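Local structure of hypothetical protein Atu2327 (Agrobacterium tumefaciens str., 2O8I) at the interface of chains A and B. The protein probably catalyses the decarboxylation of 2-oxo-4-hydroxy-4-carboxy-5-ureidoimidazoline (OHCU) to allantoin, the last step in the oxidation of urate. Coordinates in Å, arbitrary orientation; residue numbers count along the deposited sequence, not the author numbering. Chains: chain A/B, Hypothetical protein Atu2327.

Contact 1: the interface of chains A and B. Residues chain A 69, 119, 153, 156-157; chain B 72, 75-76.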
ATOM      1  N   LYS A  69       2.426   5.202  -1.898  1.00 43.76           N
ATOM      2  CA  LYS A  69       3.290   4.811  -0.798  1.00 43.99           C
ATOM      3  C   LYS A  69       3.382   5.964   0.203  1.00 42.68           C
ATOM      4  O   LYS A  69       3.353   5.748   1.422  1.00 42.68           O
ATOM      5  CB  LYS A  69       4.680   4.378  -1.265  1.00 43.58           C
ATOM      6  CG  LYS A  69       4.702   3.147  -2.142  1.00 46.33           C
ATOM      7  CD  LYS A  69       6.155   2.737  -2.560  1.00 46.36           C
ATOM      8  CE  LYS A  69       6.174   1.258  -3.034  1.00 48.07           C
ATOM      9  NZ  LYS A  69       7.534   0.828  -3.522  1.00 49.45           N
ATOM     10  N   VAL A 119      13.050   3.772  -2.175  1.00 38.26           N
ATOM     11  CA  VAL A 119      13.010   5.154  -1.778  1.00 38.57           C
ATOM     12  C   VAL A 119      13.737   5.400  -0.434  1.00 38.93           C
ATOM     13  O   VAL A 119      13.972   6.563  -0.063  1.00 39.52           O
ATOM     14  CB  VAL A 119      11.506   5.547  -1.762  1.00 38.98           C
ATOM     15  CG1 VAL A 119      11.085   6.255  -0.491  1.00 38.71           C
ATOM     16  CG2 VAL A 119      11.102   6.227  -3.057  1.00 38.32           C
ATOM     17  N   ILE A 153      12.798  -3.383  -3.154  1.00 38.98           N
ATOM     18  CA  ILE A 153      11.760  -3.096  -2.233  1.00 36.26           C
ATOM     19  C   ILE A 153      11.455  -4.351  -1.365  1.00 35.19           C
ATOM     20  O   ILE A 153      11.262  -4.244  -0.136  1.00 34.05           O
ATOM     21  CB  ILE A 153      10.591  -2.566  -3.010  1.00 35.83           C
ATOM     22  CG1 ILE A 153      10.992  -1.168  -3.534  1.00 37.01           C
ATOM     23  CG2 ILE A 153       9.364  -2.545  -2.123  1.00 32.75           C
ATOM     24  CD1 ILE A 153      10.256  -0.664  -4.793  1.00 35.65           C
ATOM     25  N   LEU A 156      13.906  -4.422   1.343  1.00 30.16           N
ATOM     26  CA  LEU A 156      13.627  -3.399   2.339  1.00 30.48           C
ATOM     27  C   LEU A 156      12.433  -3.789   3.212  1.00 29.83           C
ATOM     28  O   LEU A 156      12.451  -3.585   4.439  1.00 30.01           O
ATOM     29  CB  LEU A 156      13.385  -2.025   1.675  1.00 30.71           C
ATOM     30  CG  LEU A 156      14.588  -1.392   0.955  1.00 30.85           C
ATOM     31  CD1 LEU A 156      14.096  -0.221   0.103  1.00 29.73           C
ATOM     32  CD2 LEU A 156      15.668  -0.935   1.967  1.00 27.59           C
ATOM     33  N   ARG A 157      11.408  -4.358   2.591  1.00 28.70           N
ATOM     34  CA  ARG A 157      10.246  -4.814   3.365  1.00 28.56           C
ATOM     35  C   ARG A 157      10.629  -5.887   4.368  1.00 27.51           C
ATOM     36  O   ARG A 157      10.418  -5.698   5.583  1.00 27.28           O
ATOM     37  CB  ARG A 157       9.118  -5.261   2.453  1.00 28.40           C
ATOM     38  CG  ARG A 157       8.580  -4.066   1.674  1.00 30.90           C
ATOM     39  CD  ARG A 157       7.701  -4.510   0.563  1.00 35.82           C
ATOM     40  NE  ARG A 157       6.937  -3.391   0.056  1.00 38.83           N
ATOM     41  CZ  ARG A 157       5.866  -3.514  -0.716  1.00 41.56           C
ATOM     42  NH1 ARG A 157       5.421  -4.731  -1.031  1.00 42.42           N
ATOM     43  NH2 ARG A 157       5.235  -2.422  -1.159  1.00 40.50           N
TER
ATOM     44  N   ILE B  72       5.213  -1.043   3.877  1.00 38.79           N
ATOM     45  CA  ILE B  72       5.412   0.150   3.071  1.00 39.47           C
ATOM     46  C   ILE B  72       6.129   1.265   3.857  1.00 39.09           C
ATOM     47  O   ILE B  72       7.030   1.915   3.315  1.00 38.89           O
ATOM     48  CB  ILE B  72       4.119   0.615   2.386  1.00 40.00           C
ATOM     49  CG1 ILE B  72       3.873  -0.250   1.141  1.00 41.60           C
ATOM     50  CG2 ILE B  72       4.249   2.046   1.953  1.00 39.36           C
ATOM     51  CD1 ILE B  72       2.443  -0.764   0.976  1.00 45.84           C
ATOM     52  N   GLU B  75       9.882   0.827   4.000  1.00 40.01           N
ATOM     53  CA  GLU B  75      10.587   1.280   2.793  1.00 40.36           C
ATOM     54  C   GLU B  75      11.008   2.709   2.842  1.00 41.04           C
ATOM     55  O   GLU B  75      11.880   3.090   2.079  1.00 41.47           O
ATOM     56  CB  GLU B  75       9.715   1.229   1.562  1.00 40.34           C
ATOM     57  CG  GLU B  75       9.375  -0.104   1.036  1.00 38.46           C
ATOM     58  CD  GLU B  75       8.454   0.041  -0.148  1.00 35.23           C
ATOM     59  OE1 GLU B  75       8.867   0.743  -1.134  1.00 31.59           O
ATOM     60  OE2 GLU B  75       7.329  -0.532  -0.049  1.00 29.38           O
ATOM     61  N   LEU B  76      10.362   3.519   3.670  1.00 41.98           N
ATOM     62  CA  LEU B  76      10.649   4.942   3.651  1.00 43.85           C
ATOM     63  C   LEU B  76      11.384   5.438   4.893  1.00 44.19           C
ATOM     64  O   LEU B  76      12.271   6.276   4.778  1.00 44.43           O
ATOM     65  CB  LEU B  76       9.368   5.755   3.409  1.00 44.69           C
ATOM     66  CG  LEU B  76       8.133   5.274   2.580  1.00 47.88           C
ATOM     67  CD1 LEU B  76       7.235   6.454   2.138  1.00 49.86           C
ATOM     68  CD2 LEU B  76       8.419   4.429   1.316  1.00 50.59           C
TER
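B:Glu75 reaches across the interface to A:Lys69 and A:Arg157, which divide its carboxylate oxygens between them and illustrate how one acid can bridge two bases of a partner chain. A:Lys69 runs out as an extended chain, crosses the glutamate at about a right angle, and gives its ammonium nitrogen NZ to OE1 of B:Glu75 at 2.7 Å, taking the syn lone pair. A:Arg157 serves the other oxygen side-on: its NE meets OE2 of B:Glu75 at 2.9 Å. NH2 of A:Arg157 meets the same OE2 of B:Glu75 at 3.0 Å. OE2 lies nearly in the guanidinium plane, yet that plane is turned 56° from the carboxylate, so both nitrogens approach from one face and NE comes from above the carboxylate plane. The two salt bridges together fix the rotation of the acid and would be expected to favour its ionised form. B:Ile72 lies alongside the guanidinium, its CG1 3.4 Å from NH2 of A:Arg157.

Apolar packing backs up these charges. Over the carboxylate face that the arginine approaches lies the methyl CG2 of A:Ile153, 3.4 Å from CD of B:Glu75; chi1 of -70° sets CG1 anti to the carbonyl carbon and leaves CG2 anti to the backbone N, facing the carboxylate. The CG2 branch of B:Ile72 meets CB of A:Lys69 at 4.0 Å. Elsewhere the branch tips of A:Val119 and B:Leu76 touch, CG1 to CD2 at 3.7 Å.

The patch probably helps hold the subunits together, if this dimer forms in solution. In the fold, B:Glu75 and B:Leu76 directly follow helix 66-74, which carries B:Ile72 and, in chain A, A:Lys69. A:Ile153 and A:Arg157 sit on helix 139-161, and A:Val119 lies in a loop.

Contact 2: the interface of chains A and B. Residues chain A 157, 160-161; chain B 71, 74, 97.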
ATOM      1  N   ARG A 157      11.408  -4.358   2.591  1.00 28.70           N
ATOM      2  CA  ARG A 157      10.246  -4.814   3.365  1.00 28.56           C
ATOM      3  C   ARG A 157      10.629  -5.887   4.368  1.00 27.51           C
ATOM      4  O   ARG A 157      10.418  -5.698   5.583  1.00 27.28           O
ATOM      5  CB  ARG A 157       9.118  -5.261   2.453  1.00 28.40           C
ATOM      6  CG  ARG A 157       8.580  -4.066   1.674  1.00 30.90           C
ATOM      7  CD  ARG A 157       7.701  -4.510   0.563  1.00 35.82           C
ATOM      8  NE  ARG A 157       6.937  -3.391   0.056  1.00 38.83           N
ATOM      9  CZ  ARG A 157       5.866  -3.514  -0.716  1.00 41.56           C
ATOM     10  NH1 ARG A 157       5.421  -4.731  -1.031  1.00 42.42           N
ATOM     11  NH2 ARG A 157       5.235  -2.422  -1.159  1.00 40.50           N
ATOM     12  N   SER A 160      12.555  -4.923   7.469  1.00 28.63           N
ATOM     13  CA  SER A 160      11.824  -4.319   8.594  1.00 29.82           C
ATOM     14  C   SER A 160      11.108  -5.374   9.455  1.00 30.40           C
ATOM     15  O   SER A 160      10.839  -5.130  10.633  1.00 30.50           O
ATOM     16  CB  SER A 160      10.838  -3.235   8.138  1.00 29.74           C
ATOM     17  OG  SER A 160       9.824  -3.784   7.296  1.00 32.19           O
HETATM   18  N   MSE A 161      10.825  -6.532   8.866  1.00 30.76           N
HETATM   19  CA  MSE A 161      10.072  -7.580   9.508  1.00 34.60           C
HETATM   20  C   MSE A 161      10.912  -8.672  10.158  1.00 31.10           C
HETATM   21  O   MSE A 161      10.376  -9.467  10.909  1.00 30.92           O
HETATM   22  CB  MSE A 161       9.281  -8.318   8.470  1.00 33.67           C
HETATM   23  CG  MSE A 161       8.020  -7.714   8.000  1.00 37.85           C
HETATM   24 SE   MSE A 161       7.639  -8.755   6.343  1.00 51.04          SE
HETATM   25  CE  MSE A 161       7.903  -7.377   4.986  1.00 42.67           C
TER
ATOM     26  N   ALA B  71       5.025  -2.578   6.256  1.00 39.34           N
ATOM     27  CA  ALA B  71       6.070  -2.835   5.288  1.00 39.28           C
ATOM     28  C   ALA B  71       6.284  -1.676   4.314  1.00 38.73           C
ATOM     29  O   ALA B  71       7.411  -1.333   3.973  1.00 38.22           O
ATOM     30  CB  ALA B  71       5.790  -4.114   4.545  1.00 40.20           C
ATOM     31  N   GLY B  74       8.309   0.729   6.401  1.00 38.56           N
ATOM     32  CA  GLY B  74       9.695   0.241   6.370  1.00 38.97           C
ATOM     33  C   GLY B  74      10.530   0.564   5.138  1.00 39.07           C
ATOM     34  O   GLY B  74      11.753   0.562   5.210  1.00 38.78           O
ATOM     35  N   HIS B  97       5.326  -8.274  14.422  1.00 45.01           N
ATOM     36  CA  HIS B  97       4.874  -8.333  13.038  1.00 44.22           C
ATOM     37  C   HIS B  97       4.033  -9.588  12.775  1.00 43.83           C
ATOM     38  O   HIS B  97       2.920  -9.504  12.240  1.00 42.70           O
ATOM     39  CB  HIS B  97       6.050  -8.351  12.099  1.00 44.03           C
ATOM     40  CG  HIS B  97       6.594  -7.002  11.816  1.00 46.62           C
ATOM     41  ND1 HIS B  97       6.041  -6.167  10.862  1.00 45.93           N
ATOM     42  CD2 HIS B  97       7.646  -6.331  12.358  1.00 47.28           C
ATOM     43  CE1 HIS B  97       6.740  -5.042  10.826  1.00 47.52           C
ATOM     44  NE2 HIS B  97       7.709  -5.110  11.731  1.00 47.05           N
TER
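The selenomethionine A:Met161 places its CG anti to its own carbonyl carbon (chi1 -80°), and B:His97 does likewise with chi1 at -83°, which brings the methionine stem up against the imidazole. The two side chains cross at about a right angle, with CG of A:Met161 lying 3.8 Å from ND1 of B:His97. The backbone joins in: CA of A:Met161 stands over one face of the imidazole, displaced toward the rim, and is 3.9 Å from CD2 of B:His97. The chain bends about the CG-SE bond (chi3 -112°) and so turns its methyl toward helix 66-74 of the partner, where CE of A:Met161 meets CB of B:Ala71 at 3.9 Å.

The aliphatic stem of A:Arg157 also touches that methyl, its CG coming within 4.0 Å of CB of B:Ala71. The alanine thus meets both the selenomethionine tip and the arginine stem, from directions well short of opposite. Farther along the same partner helix, CB of A:Ser160 rests on CA of B:Gly74 at 4.1 Å.

The serine hydroxyl turns back into its own chain. OG of A:Ser160 occupies the crowded position between backbone N and carbonyl carbon, and bonds to the carbonyl O of A:Arg157 at 2.6 Å, in the carbonyl plane and on a lone pair. The hydroxyl thus finds its acceptor within its own helix, while CB, and OG at similar range, face the glycine.

The carbonyl O of A:Ser160 comes to 3.3 Å from NE2 of B:His97 without counting as a hydrogen bond. The patch contributes mainly by packing the end of helix 139-161 against helices 66-74 and 94-111 of the other chain, and probably helps fix the angle at which the subunits meet.

About 8 Å separates the C-alpha centres of contact 1 and contact 2, and A:Arg157 belongs to both. Its guanidinium end serves the charged patch while its stem serves the apolar one, making them neighbouring zones of one surface. Each draws on helix 139-161 of chain A and helix 66-74 of chain B; contact 2 adds helix 94-111. Two-fold symmetry repeats both with the chains exchanged, so helix 66-74 contributes to the interface from either subunit. Such a pairing of charge with close packing would suit a stable dimer, although the structure alone does not show that the dimer forms in solution.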